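Local structure of DNA mismatch repair protein MLH3 (Saccharomyces cerevisiae S288C, 6RMN) at residues Arg11-Leu14 with Ala15-Val19; Ile20-Val23 with Asp24-Phe27; Asp52-Ile55 with Arg56-Glu59; His95-Ser98 with Glu99-Trp103; Lys122-Glu126 with Met127-Lys131. The protein takes part in DNA mismatch repair, correcting insertion-deletion loops within the MutLbeta heterodimer, and is represented here by its C-terminal zinc-binding part. One frame throughout, in Å; residues are numbered along the deposited sequence.

Contact 1 of 5, residues Arg11-Leu14 with Ala15-Val19; sequences RSVL and AKYEV
Chi1 of 163° sets Val13 CG1 opposite the backbone N, on the side where the ring of Tyr17 (chi1 -84°) swings back from the following loop, and the two side chains run alongside each other, pointing the same way. Val13 CG1 then rests 3.8 Å from Tyr17 CE1. The same ring turns its edge to the last helical turn: Tyr17 CD1 lies 3.0 Å from Val13 O, with the oxygen close to the ring plane. That carbonyl also takes the hydrogen bond from Lys16 N, 3.1 Å from Val13 O, and Tyr17 N bonds to Leu14 O at 3.2 Å. Both are i to i+3 bonds, with the donors well above the carbonyl planes, as the chain tightens on leaving the helix. A weak bond from Lys16 N to Ser12 O keeps a trace of the helical pattern. The turn thus passes helix 5-15 into strand 18-23, while Leu14 and Tyr17 both lean on Ile30 of the adjacent strand 27-31.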
loop_
_atom_site.group_PDB
_atom_site.type_symbol
_atom_site.label_atom_id
_atom_site.label_comp_id
_atom_site.label_asym_id
_atom_site.label_seq_id
_atom_site.Cartn_x
_atom_site.Cartn_y
_atom_site.Cartn_z
ATOM N N ARG B 11 3.422 16.779 9.462
ATOM C CA ARG B 11 2.539 15.856 10.194
ATOM C C ARG B 11 1.340 15.378 9.346
ATOM O O ARG B 11 1.068 14.171 9.312
ATOM C CB ARG B 11 2.083 16.456 11.550
ATOM C CG ARG B 11 1.422 15.433 12.489
ATOM C CD ARG B 11 1.379 15.883 13.940
ATOM N NE ARG B 11 0.575 14.982 14.774
ATOM C CZ ARG B 11 1.058 13.952 15.467
ATOM N NH1 ARG B 11 0.246 13.197 16.196
ATOM N NH2 ARG B 11 2.356 13.667 15.435
ATOM N N SER B 12 0.644 16.320 8.663
ATOM C CA SER B 12 -0.527 16.053 7.815
ATOM C C SER B 12 -0.237 15.158 6.578
ATOM O O SER B 12 -1.159 14.477 6.111
ATOM C CB SER B 12 -1.214 17.355 7.402
ATOM O OG SER B 12 -0.311 18.316 6.879
ATOM N N VAL B 13 1.035 15.137 6.077
ATOM C CA VAL B 13 1.494 14.326 4.933
ATOM C C VAL B 13 1.183 12.832 5.170
ATOM O O VAL B 13 0.261 12.322 4.535
ATOM C CB VAL B 13 2.984 14.607 4.552
ATOM C CG1 VAL B 13 3.580 13.499 3.677
ATOM C CG2 VAL B 13 3.126 15.958 3.859
ATOM N N LEU B 14 1.882 12.178 6.134
ATOM C CA LEU B 14 1.722 10.771 6.518
ATOM C C LEU B 14 0.300 10.399 6.929
ATOM O O LEU B 14 -0.097 9.245 6.735
ATOM C CB LEU B 14 2.673 10.406 7.667
ATOM C CG LEU B 14 3.770 9.367 7.406
ATOM C CD1 LEU B 14 4.319 8.847 8.711
ATOM C CD2 LEU B 14 3.269 8.189 6.589
ATOM N N ALA B 15 -0.453 11.354 7.513
ATOM C CA ALA B 15 -1.835 11.169 7.961
ATOM C C ALA B 15 -2.782 10.834 6.801
ATOM O O ALA B 15 -3.743 10.086 7.000
ATOM C CB ALA B 15 -2.323 12.413 8.689
ATOM N N LYS B 16 -2.487 11.362 5.592
ATOM C CA LYS B 16 -3.247 11.142 4.355
ATOM C C LYS B 16 -2.774 9.879 3.586
ATOM O O LYS B 16 -3.081 9.757 2.406
ATOM C CB LYS B 16 -3.083 12.367 3.433
ATOM C CG LYS B 16 -3.739 13.659 3.907
ATOM C CD LYS B 16 -3.109 14.857 3.189
ATOM C CE LYS B 16 -4.023 16.058 3.090
ATOM N NZ LYS B 16 -4.962 15.956 1.938
ATOM N N TYR B 17 -2.024 8.958 4.234
ATOM C CA TYR B 17 -1.455 7.784 3.570
ATOM C C TYR B 17 -2.022 6.431 3.980
ATOM O O TYR B 17 -1.811 5.996 5.123
ATOM C CB TYR B 17 0.081 7.751 3.726
ATOM C CG TYR B 17 0.827 8.591 2.710
ATOM C CD1 TYR B 17 0.968 9.963 2.879
ATOM C CD2 TYR B 17 1.416 8.009 1.592
ATOM C CE1 TYR B 17 1.637 10.743 1.942
ATOM C CE2 TYR B 17 2.103 8.775 0.656
ATOM C CZ TYR B 17 2.202 10.145 0.829
ATOM O OH TYR B 17 2.849 10.927 -0.100
ATOM N N GLU B 18 -2.639 5.722 2.988
ATOM C CA GLU B 18 -3.186 4.361 3.077
ATOM C C GLU B 18 -2.137 3.307 2.635
ATOM O O GLU B 18 -1.426 3.515 1.651
ATOM C CB GLU B 18 -4.461 4.236 2.210
ATOM C CG GLU B 18 -5.277 2.983 2.496
ATOM C CD GLU B 18 -6.644 2.885 1.848
ATOM O OE1 GLU B 18 -7.542 3.679 2.213
ATOM O OE2 GLU B 18 -6.829 1.986 0.996
ATOM N N VAL B 19 -2.071 2.168 3.347
ATOM C CA VAL B 19 -1.143 1.061 3.051
ATOM C C VAL B 19 -1.614 0.224 1.855
ATOM O O VAL B 19 -2.755 -0.234 1.830
ATOM C CB VAL B 19 -0.898 0.128 4.288
ATOM C CG1 VAL B 19 -0.002 -1.061 3.933
ATOM C CG2 VAL B 19 -0.311 0.891 5.470
#

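Contact 2 of 5, residues Ile20-Val23 with Asp24-Phe27; sequences INQV and DKKF
Val23 and Phe27 form an antiparallel hydrogen-bonded pair at the end of a hairpin, their CA atoms 5.0 Å apart. Val23 N gives a nearly straight bond to Phe27 O at 2.8 Å. In return Val23 O is gripped twice: Phe27 N approaches in the carbonyl plane at 3.0 Å, and Lys26 N, tilted from that plane, bonds at 3.2 Å. Asp24 and Lys25 take positive phi values, 57° and 61°, to turn the chain between them.

The Gln22 side chain runs out extended and crosses that of Lys25 at about a right angle. Its amide lies against the turn backbone, with Gln22 NE2 3.4 Å from Lys25 CA, while NE2 also bonds to Asp202 O and Gln48 OE1 and OE1 accepts from Leu204 N. Trimming Gln22 to an alanine is likely to uncover the turn here and leave those three groups without their amide partner. Within the turn, Lys26 NZ makes a salt bridge to Asp24 OD2, 3.3 Å away, though the hydrogen bond in it is weak; that carboxylate oxygen is also hydrogen-bonded to an aromatic side chain of the partner protein chain. Lys26 CB sits over one face of the Phe27 ring, toward its rim.

With Lys26 and Phe27 both facing Val23, the arrangement is a beta hairpin with a classic beta bulge, joining strand 27-31 to strand 18-23, an outermost strand of the sheet within this chain.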
loop_
_atom_site.group_PDB
_atom_site.type_symbol
_atom_site.label_atom_id
_atom_site.label_comp_id
_atom_site.label_asym_id
_atom_site.label_seq_id
_atom_site.Cartn_x
_atom_site.Cartn_y
_atom_site.Cartn_z
ATOM N N ILE B 20 -0.687 -0.074 0.938
ATOM C CA ILE B 20 -0.925 -0.978 -0.173
ATOM C C ILE B 20 -0.521 -2.371 0.361
ATOM O O ILE B 20 -1.408 -3.135 0.742
ATOM C CB ILE B 20 -0.228 -0.514 -1.490
ATOM C CG1 ILE B 20 -0.750 0.904 -1.884
ATOM C CG2 ILE B 20 -0.451 -1.545 -2.632
ATOM C CD1 ILE B 20 -0.151 1.523 -3.067
ATOM N N ASN B 21 0.791 -2.663 0.503
ATOM C CA ASN B 21 1.257 -3.935 1.084
ATOM C C ASN B 21 2.782 -3.972 1.286
ATOM O O ASN B 21 3.469 -2.988 0.984
ATOM C CB ASN B 21 0.794 -5.155 0.241
ATOM C CG ASN B 21 0.389 -6.372 1.048
ATOM O OD1 ASN B 21 0.825 -6.596 2.190
ATOM N ND2 ASN B 21 -0.446 -7.204 0.454
ATOM N N GLN B 22 3.306 -5.118 1.785
ATOM C CA GLN B 22 4.738 -5.345 1.955
ATOM C C GLN B 22 5.339 -5.617 0.570
ATOM O O GLN B 22 4.714 -6.276 -0.267
ATOM C CB GLN B 22 5.008 -6.512 2.921
ATOM C CG GLN B 22 6.466 -6.612 3.389
ATOM C CD GLN B 22 6.782 -7.862 4.181
ATOM O OE1 GLN B 22 6.182 -8.932 4.016
ATOM N NE2 GLN B 22 7.760 -7.754 5.058
ATOM N N VAL B 23 6.542 -5.082 0.336
ATOM C CA VAL B 23 7.288 -5.196 -0.917
ATOM C C VAL B 23 8.672 -5.771 -0.600
ATOM O O VAL B 23 9.396 -5.189 0.207
ATOM C CB VAL B 23 7.406 -3.804 -1.619
ATOM C CG1 VAL B 23 8.399 -3.835 -2.781
ATOM C CG2 VAL B 23 6.052 -3.295 -2.085
ATOM N N ASP B 24 9.028 -6.909 -1.236
ATOM C CA ASP B 24 10.332 -7.591 -1.178
ATOM C C ASP B 24 10.787 -7.980 0.247
ATOM O O ASP B 24 11.975 -8.235 0.461
ATOM C CB ASP B 24 11.394 -6.717 -1.897
ATOM C CG ASP B 24 12.710 -7.390 -2.225
ATOM O OD1 ASP B 24 12.688 -8.453 -2.882
ATOM O OD2 ASP B 24 13.764 -6.848 -1.836
ATOM N N LYS B 25 9.833 -8.099 1.201
ATOM C CA LYS B 25 10.077 -8.453 2.619
ATOM C C LYS B 25 10.986 -7.411 3.317
ATOM O O LYS B 25 11.657 -7.717 4.305
ATOM C CB LYS B 25 10.630 -9.898 2.805
ATOM C CG LYS B 25 10.125 -10.965 1.849
ATOM C CD LYS B 25 8.754 -11.471 2.198
ATOM C CE LYS B 25 8.291 -12.523 1.215
ATOM N NZ LYS B 25 7.691 -11.926 -0.004
ATOM N N LYS B 26 11.009 -6.184 2.785
ATOM C CA LYS B 26 11.846 -5.104 3.305
ATOM C C LYS B 26 11.070 -3.801 3.467
ATOM O O LYS B 26 11.393 -3.004 4.358
ATOM C CB LYS B 26 13.034 -4.846 2.359
ATOM C CG LYS B 26 14.029 -5.976 2.291
ATOM C CD LYS B 26 15.060 -5.763 1.194
ATOM C CE LYS B 26 16.030 -6.916 1.147
ATOM N NZ LYS B 26 15.371 -8.181 0.706
ATOM N N PHE B 27 10.094 -3.560 2.571
ATOM C CA PHE B 27 9.374 -2.293 2.543
ATOM C C PHE B 27 7.896 -2.378 2.710
ATOM O O PHE B 27 7.299 -3.420 2.455
ATOM C CB PHE B 27 9.672 -1.534 1.239
ATOM C CG PHE B 27 11.136 -1.436 0.888
ATOM C CD1 PHE B 27 11.980 -0.574 1.582
ATOM C CD2 PHE B 27 11.670 -2.191 -0.153
ATOM C CE1 PHE B 27 13.335 -0.493 1.261
ATOM C CE2 PHE B 27 13.027 -2.098 -0.481
ATOM C CZ PHE B 27 13.849 -1.248 0.227
#

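Contact 3 of 5, residues Asp52-Ile55 with Arg56-Glu59; sequences DERI and RLEE. With ZN (zinc ion), chain C; ZN (zinc ion), chain D.
Asp52 to Glu59 make two turns of regular alpha helix, with i to i+4 bonds from Arg56 N to Asp52 O (3.0 Å) through Glu59 N to Ile55 O. Along one side Arg54 reaches Glu58: CG starts anti to the backbone N (chi1 -177°), and bends at chi2 and chi3 carry the chain forward to Glu58, one turn on. Arg54 NE forms a salt bridge with Glu58 OE2 at 3.2 Å, and the guanidinium and carboxylate planes stand almost perpendicular, 86° apart. Leu57 CD2 sits over one face of the guanidinium, toward the rim, 3.7 Å from Arg54 NH2. A leucine in place of Arg54 would probably leave the buried Glu58 carboxylate without its positive mate, held then by the backbone N atoms of His220 and Asn221.

A looser salt bridge runs from Asp52 OD1 to Arg56 NE at 3.5 Å, while Asp52 OD2 accepts from Val198 N.

Glu53 leaves the helix on another side, fully extended, and splits its carboxylate between two metals: OE1 binds one zinc at 2.0 Å and OE2 the other at 2.3 Å. His49 and Cys194 join it at the first, Cys225 and His227 at the second; the first also takes a ligand from the partner protein chain. Ala226 N, hydrogen-bonded to OE2, probably helps to hold the carboxylate in this orientation. Bridging both ions, Glu53 probably helps to set their spacing and ties helix 48-69 to the loop carrying Cys225 and His227.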
loop_
_atom_site.group_PDB
_atom_site.type_symbol
_atom_site.label_atom_id
_atom_site.label_comp_id
_atom_site.label_asym_id
_atom_site.label_seq_id
_atom_site.Cartn_x
_atom_site.Cartn_y
_atom_site.Cartn_z
ATOM N N ASP B 52 9.708 0.360 12.603
ATOM C CA ASP B 52 9.555 -0.342 13.871
ATOM C C ASP B 52 10.513 0.202 14.945
ATOM O O ASP B 52 10.077 0.474 16.072
ATOM C CB ASP B 52 9.737 -1.862 13.669
ATOM C CG ASP B 52 9.148 -2.712 14.784
ATOM O OD1 ASP B 52 8.230 -2.212 15.506
ATOM O OD2 ASP B 52 9.578 -3.874 14.930
ATOM N N GLU B 53 11.798 0.398 14.574
ATOM C CA GLU B 53 12.851 0.955 15.435
ATOM C C GLU B 53 12.470 2.356 15.939
ATOM O O GLU B 53 12.677 2.639 17.118
ATOM C CB GLU B 53 14.183 0.991 14.676
ATOM C CG GLU B 53 15.379 1.486 15.463
ATOM C CD GLU B 53 16.615 1.495 14.593
ATOM O OE1 GLU B 53 17.125 0.398 14.271
ATOM O OE2 GLU B 53 17.038 2.597 14.181
ATOM N N ARG B 54 11.885 3.200 15.061
ATOM C CA ARG B 54 11.420 4.541 15.390
ATOM C C ARG B 54 10.308 4.532 16.453
ATOM O O ARG B 54 10.375 5.299 17.426
ATOM C CB ARG B 54 10.931 5.278 14.134
ATOM C CG ARG B 54 10.503 6.715 14.422
ATOM C CD ARG B 54 11.741 7.547 14.596
ATOM N NE ARG B 54 11.794 8.210 15.881
ATOM C CZ ARG B 54 12.773 9.024 16.253
ATOM N NH1 ARG B 54 13.799 9.256 15.440
ATOM N NH2 ARG B 54 12.740 9.605 17.439
ATOM N N ILE B 55 9.273 3.698 16.229
ATOM C CA ILE B 55 8.133 3.540 17.139
ATOM C C ILE B 55 8.659 3.090 18.506
ATOM O O ILE B 55 8.210 3.597 19.535
ATOM C CB ILE B 55 7.076 2.516 16.575
ATOM C CG1 ILE B 55 6.470 2.999 15.231
ATOM C CG2 ILE B 55 5.963 2.220 17.605
ATOM C CD1 ILE B 55 5.936 1.884 14.335
ATOM N N ARG B 56 9.584 2.113 18.493
ATOM C CA ARG B 56 10.162 1.512 19.689
ATOM C C ARG B 56 11.004 2.488 20.489
ATOM O O ARG B 56 10.911 2.475 21.713
ATOM C CB ARG B 56 10.935 0.236 19.338
ATOM C CG ARG B 56 10.019 -0.943 19.074
ATOM C CD ARG B 56 10.796 -2.195 18.723
ATOM N NE ARG B 56 9.905 -3.312 18.377
ATOM C CZ ARG B 56 9.376 -4.164 19.254
ATOM N NH1 ARG B 56 9.640 -4.047 20.545
ATOM N NH2 ARG B 56 8.570 -5.131 18.843
ATOM N N LEU B 57 11.781 3.356 19.802
ATOM C CA LEU B 57 12.624 4.375 20.419
ATOM C C LEU B 57 11.801 5.412 21.149
ATOM O O LEU B 57 12.061 5.680 22.318
ATOM C CB LEU B 57 13.565 5.056 19.398
ATOM C CG LEU B 57 14.475 6.141 19.991
ATOM C CD1 LEU B 57 15.617 5.529 20.812
ATOM C CD2 LEU B 57 14.963 7.069 18.934
ATOM N N GLU B 58 10.799 5.968 20.478
ATOM C CA GLU B 58 9.917 6.973 21.068
ATOM C C GLU B 58 9.156 6.443 22.319
ATOM O O GLU B 58 8.922 7.224 23.246
ATOM C CB GLU B 58 8.984 7.560 20.005
ATOM C CG GLU B 58 9.755 8.296 18.917
ATOM C CD GLU B 58 9.012 9.408 18.208
ATOM O OE1 GLU B 58 7.851 9.675 18.590
ATOM O OE2 GLU B 58 9.592 10.020 17.281
ATOM N N GLU B 59 8.845 5.108 22.368
ATOM C CA GLU B 59 8.216 4.449 23.515
ATOM C C GLU B 59 9.218 4.384 24.662
ATOM O O GLU B 59 8.847 4.622 25.815
ATOM C CB GLU B 59 7.753 3.021 23.157
ATOM C CG GLU B 59 6.474 2.964 22.325
ATOM C CD GLU B 59 6.080 1.648 21.662
ATOM O OE1 GLU B 59 6.821 0.642 21.779
ATOM O OE2 GLU B 59 5.008 1.634 21.010
HETATM ZN ZN ZN C . 18.455 -0.707 13.324
HETATM ZN ZN ZN D . 18.786 2.980 12.690
#

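Contact 4 of 5, residues His95-Ser98 with Glu99-Trp103; sequences HYQS and EFKKW
The last turns of helix 87-101 bring Tyr96 and Phe100 together, one turn apart. Phe100 N bonds to Tyr96 O at 3.1 Å, with the donor nearly along the C=O axis, and Lys101 N continues the pattern to Gln97 O at 3.2 Å. Phe100 leaves the backbone with CG anti to its carbonyl carbon (chi1 -80°), which carries the ring back along the helix until its edge meets the same Tyr96 carbonyl: Phe100 CD2 is 3.3 Å from Tyr96 O. Tyr96 CB adds apolar packing against Phe100 CE2 at 4.1 Å. On another side Gln97 and Lys101 lie side by side, pointing the same way, with only a loose touch between Gln97 NE2 and Lys101 CE. Glu99 bends at chi2 and takes a salt bridge from Lys102 NZ, 2.8 Å from Glu99 OE1 on its syn side. Met158 joins this pair at both ends, its N bonding to Glu99 OE2 and its O to Lys102 NZ. Tyr96 and Glu99 both pack on Leu150 of helix 136-151, where Phe100 meets Leu143 and sets its ring edge-to-face with that of His146; farther along, Trp103 packs on Leu65 and Val68 of helix 48-69.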
loop_
_atom_site.group_PDB
_atom_site.type_symbol
_atom_site.label_atom_id
_atom_site.label_comp_id
_atom_site.label_asym_id
_atom_site.label_seq_id
_atom_site.Cartn_x
_atom_site.Cartn_y
_atom_site.Cartn_z
ATOM N N HIS B 95 30.605 20.047 41.172
ATOM C CA HIS B 95 29.751 21.038 40.527
ATOM C C HIS B 95 28.465 20.435 39.967
ATOM O O HIS B 95 27.423 21.080 40.062
ATOM C CB HIS B 95 30.537 21.743 39.401
ATOM C CG HIS B 95 29.854 22.930 38.795
ATOM N ND1 HIS B 95 28.882 22.786 37.823
ATOM C CD2 HIS B 95 30.064 24.249 39.008
ATOM C CE1 HIS B 95 28.521 24.013 37.487
ATOM N NE2 HIS B 95 29.205 24.929 38.172
ATOM N N TYR B 96 28.534 19.228 39.357
ATOM C CA TYR B 96 27.362 18.612 38.720
ATOM C C TYR B 96 26.755 17.410 39.476
ATOM O O TYR B 96 25.941 16.697 38.892
ATOM C CB TYR B 96 27.679 18.241 37.260
ATOM C CG TYR B 96 27.884 19.444 36.364
ATOM C CD1 TYR B 96 26.843 20.337 36.108
ATOM C CD2 TYR B 96 29.111 19.681 35.748
ATOM C CE1 TYR B 96 27.020 21.432 35.269
ATOM C CE2 TYR B 96 29.298 20.778 34.908
ATOM C CZ TYR B 96 28.249 21.653 34.674
ATOM O OH TYR B 96 28.426 22.744 33.858
ATOM N N GLN B 97 27.075 17.233 40.780
ATOM C CA GLN B 97 26.528 16.143 41.612
ATOM C C GLN B 97 24.986 16.077 41.580
ATOM O O GLN B 97 24.418 15.004 41.391
ATOM C CB GLN B 97 27.052 16.252 43.054
ATOM C CG GLN B 97 26.752 15.025 43.908
ATOM C CD GLN B 97 26.987 15.286 45.365
ATOM O OE1 GLN B 97 28.126 15.346 45.827
ATOM N NE2 GLN B 97 25.911 15.441 46.121
ATOM N N SER B 98 24.334 17.240 41.734
ATOM C CA SER B 98 22.882 17.467 41.722
ATOM C C SER B 98 22.265 17.041 40.386
ATOM O O SER B 98 21.188 16.429 40.359
ATOM C CB SER B 98 22.592 18.945 41.973
ATOM O OG SER B 98 23.293 19.762 41.045
ATOM N N GLU B 99 22.962 17.354 39.281
ATOM C CA GLU B 99 22.547 17.003 37.925
ATOM C C GLU B 99 22.569 15.479 37.689
ATOM O O GLU B 99 21.582 14.930 37.184
ATOM C CB GLU B 99 23.395 17.771 36.897
ATOM C CG GLU B 99 22.719 17.981 35.554
ATOM C CD GLU B 99 21.261 18.397 35.585
ATOM O OE1 GLU B 99 20.925 19.345 36.332
ATOM O OE2 GLU B 99 20.454 17.774 34.858
ATOM N N PHE B 100 23.655 14.793 38.122
ATOM C CA PHE B 100 23.785 13.333 37.976
ATOM C C PHE B 100 22.764 12.543 38.795
ATOM O O PHE B 100 22.392 11.454 38.371
ATOM C CB PHE B 100 25.213 12.861 38.270
ATOM C CG PHE B 100 26.180 13.055 37.123
ATOM C CD1 PHE B 100 26.245 12.133 36.082
ATOM C CD2 PHE B 100 27.027 14.159 37.085
ATOM C CE1 PHE B 100 27.146 12.311 35.024
ATOM C CE2 PHE B 100 27.921 14.337 36.026
ATOM C CZ PHE B 100 27.975 13.414 35.002
ATOM N N LYS B 101 22.298 13.090 39.954
ATOM C CA LYS B 101 21.287 12.456 40.825
ATOM C C LYS B 101 19.950 12.264 40.090
ATOM O O LYS B 101 19.266 11.274 40.337
ATOM C CB LYS B 101 21.054 13.261 42.130
ATOM C CG LYS B 101 22.245 13.336 43.092
ATOM C CD LYS B 101 22.323 12.158 44.079
ATOM C CE LYS B 101 23.553 12.225 44.957
ATOM N NZ LYS B 101 23.771 10.954 45.695
ATOM N N LYS B 102 19.594 13.188 39.183
ATOM C CA LYS B 102 18.356 13.138 38.382
ATOM C C LYS B 102 18.313 11.926 37.436
ATOM O O LYS B 102 17.227 11.489 37.047
ATOM C CB LYS B 102 18.190 14.429 37.561
ATOM C CG LYS B 102 18.126 15.699 38.399
ATOM C CD LYS B 102 18.223 16.927 37.519
ATOM C CE LYS B 102 18.331 18.173 38.347
ATOM N NZ LYS B 102 18.380 19.391 37.507
ATOM N N TRP B 103 19.493 11.404 37.056
ATOM C CA TRP B 103 19.640 10.252 36.172
ATOM C C TRP B 103 19.980 8.962 36.930
ATOM O O TRP B 103 20.378 7.985 36.308
ATOM C CB TRP B 103 20.688 10.546 35.085
ATOM C CG TRP B 103 20.333 11.721 34.228
ATOM C CD1 TRP B 103 20.861 12.980 34.298
ATOM C CD2 TRP B 103 19.304 11.769 33.225
ATOM N NE1 TRP B 103 20.257 13.797 33.367
ATOM C CE2 TRP B 103 19.287 13.082 32.705
ATOM C CE3 TRP B 103 18.402 10.822 32.709
ATOM C CZ2 TRP B 103 18.427 13.463 31.668
ATOM C CZ3 TRP B 103 17.534 11.210 31.698
ATOM C CH2 TRP B 103 17.529 12.526 31.214
#

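Contact 5 of 5, residues Lys122-Glu126 with Met127-Lys131; sequences KTLPE and MLTSK
Pro125 and Leu128 pack side by side where strand 117-124 gives way to helix 126-132, with Pro125 as the N-cap residue. The closely packed part is apolar: Pro125 CG lies 3.8 Å from Leu128 CB, and Leu124 CD2 meets Leu128 CD2 at 3.9 Å, the two leucine side chains slanting across one another. Leu139 of helix 136-151 touches both leucines, while Phe185 of helix 183-196 packs on Pro125 and Met127, so this side of the junction is well covered.

Across the first turn the character changes to polar. Pro125 O receives two bonds from the same residue: Thr129 N comes almost straight along the carbonyl direction at 2.9 Å, and Thr129 OG1, also at 2.9 Å, arrives from well above the carbonyl plane. The hydroxyl can do this because OG1 stands anti to the carbonyl carbon (chi1 -56°), turned back down the helix; it also touches Leu124 CB. Glu126 begins the more exposed side, its OE1 drawn off to a salt bridge with Arg76. Ser130 is exposed, yet its hydroxyl bonds to the backbone. Here too a single carbonyl is held twice, as Ser130 N at 3.1 Å and Ser130 OG at 3.0 Å reach Glu126 O from opposite faces of its plane.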
loop_
_atom_site.group_PDB
_atom_site.type_symbol
_atom_site.label_atom_id
_atom_site.label_comp_id
_atom_site.label_asym_id
_atom_site.label_seq_id
_atom_site.Cartn_x
_atom_site.Cartn_y
_atom_site.Cartn_z
ATOM N N LYS B 122 27.749 5.476 44.569
ATOM C CA LYS B 122 26.794 4.815 45.454
ATOM C C LYS B 122 25.640 4.161 44.695
ATOM O O LYS B 122 25.298 3.018 44.996
ATOM C CB LYS B 122 26.283 5.795 46.524
ATOM C CG LYS B 122 27.375 6.225 47.505
ATOM C CD LYS B 122 26.831 7.011 48.687
ATOM C CE LYS B 122 27.872 7.165 49.775
ATOM N NZ LYS B 122 27.337 7.878 50.965
ATOM N N THR B 123 25.022 4.877 43.740
ATOM C CA THR B 123 23.895 4.347 42.962
ATOM C C THR B 123 24.092 4.543 41.468
ATOM O O THR B 123 24.728 5.508 41.045
ATOM C CB THR B 123 22.523 4.935 43.408
ATOM O OG1 THR B 123 22.369 6.270 42.923
ATOM C CG2 THR B 123 22.289 4.880 44.920
ATOM N N LEU B 124 23.509 3.633 40.674
ATOM C CA LEU B 124 23.505 3.679 39.214
ATOM C C LEU B 124 22.160 3.200 38.697
ATOM O O LEU B 124 21.616 2.277 39.290
ATOM C CB LEU B 124 24.608 2.785 38.628
ATOM C CG LEU B 124 26.049 3.306 38.607
ATOM C CD1 LEU B 124 26.925 2.337 37.825
ATOM C CD2 LEU B 124 26.146 4.703 37.971
ATOM N N PRO B 125 21.602 3.752 37.591
ATOM C CA PRO B 125 20.338 3.197 37.066
ATOM C C PRO B 125 20.592 1.819 36.443
ATOM O O PRO B 125 21.740 1.508 36.124
ATOM C CB PRO B 125 19.906 4.226 36.021
ATOM C CG PRO B 125 21.167 4.846 35.551
ATOM C CD PRO B 125 22.107 4.852 36.737
ATOM N N GLU B 126 19.553 0.989 36.310
ATOM C CA GLU B 126 19.664 -0.379 35.778
ATOM C C GLU B 126 20.355 -0.475 34.397
ATOM O O GLU B 126 21.196 -1.353 34.218
ATOM C CB GLU B 126 18.298 -1.087 35.766
ATOM C CG GLU B 126 17.779 -1.414 37.163
ATOM C CD GLU B 126 18.356 -2.664 37.807
ATOM O OE1 GLU B 126 17.656 -3.702 37.820
ATOM O OE2 GLU B 126 19.503 -2.604 38.306
ATOM N N MET B 127 20.036 0.435 33.458
ATOM C CA MET B 127 20.648 0.509 32.123
ATOM C C MET B 127 22.160 0.614 32.254
ATOM O O MET B 127 22.885 -0.149 31.613
ATOM C CB MET B 127 20.212 1.791 31.400
ATOM C CG MET B 127 18.902 1.732 30.704
ATOM S SD MET B 127 18.571 3.433 30.153
ATOM C CE MET B 127 16.807 3.549 30.550
ATOM N N LEU B 128 22.625 1.600 33.049
ATOM C CA LEU B 128 24.036 1.890 33.247
ATOM C C LEU B 128 24.771 0.794 34.025
ATOM O O LEU B 128 25.925 0.519 33.708
ATOM C CB LEU B 128 24.234 3.285 33.871
ATOM C CG LEU B 128 25.638 3.934 33.720
ATOM C CD1 LEU B 128 26.139 3.885 32.268
ATOM C CD2 LEU B 128 25.625 5.375 34.187
ATOM N N THR B 129 24.094 0.142 34.999
ATOM C CA THR B 129 24.654 -0.973 35.773
ATOM C C THR B 129 25.032 -2.102 34.824
ATOM O O THR B 129 26.135 -2.624 34.936
ATOM C CB THR B 129 23.685 -1.448 36.882
ATOM O OG1 THR B 129 23.346 -0.351 37.731
ATOM C CG2 THR B 129 24.279 -2.564 37.739
ATOM N N SER B 130 24.131 -2.432 33.865
ATOM C CA SER B 130 24.306 -3.490 32.862
ATOM C C SER B 130 25.439 -3.212 31.879
ATOM O O SER B 130 26.262 -4.092 31.634
ATOM C CB SER B 130 23.007 -3.740 32.099
ATOM O OG SER B 130 21.907 -3.956 32.969
ATOM N N LYS B 131 25.480 -1.991 31.326
ATOM C CA LYS B 131 26.480 -1.541 30.355
ATOM C C LYS B 131 27.899 -1.472 30.943
ATOM O O LYS B 131 28.854 -1.880 30.275
ATOM C CB LYS B 131 26.045 -0.183 29.749
ATOM C CG LYS B 131 26.880 0.297 28.565
ATOM C CD LYS B 131 26.601 -0.419 27.248
ATOM C CE LYS B 131 27.616 -0.012 26.213
ATOM N NZ LYS B 131 27.635 -0.945 25.064
#

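From the N terminus the five contacts follow in series; none encloses or crosses another. Contact 1 turns helix 5-15 into strand 18-23, and contact 2, whose centre is about 17 Å from that of contact 1, shares the strand and closes the hairpin to 27-31. Contact 3 lies within helix 48-69, which starts after strand 43-47 of the same sheet and carries the zinc-bridging residue near the chain's middle. Contact 4 ends helix 87-101, and contact 5 leads strand 117-124 into helix 126-132. These last two touch, Trp103 O lying 3.3 Å from Pro125 CG, on the opposite side of the chain's centre from contacts 1 and 2.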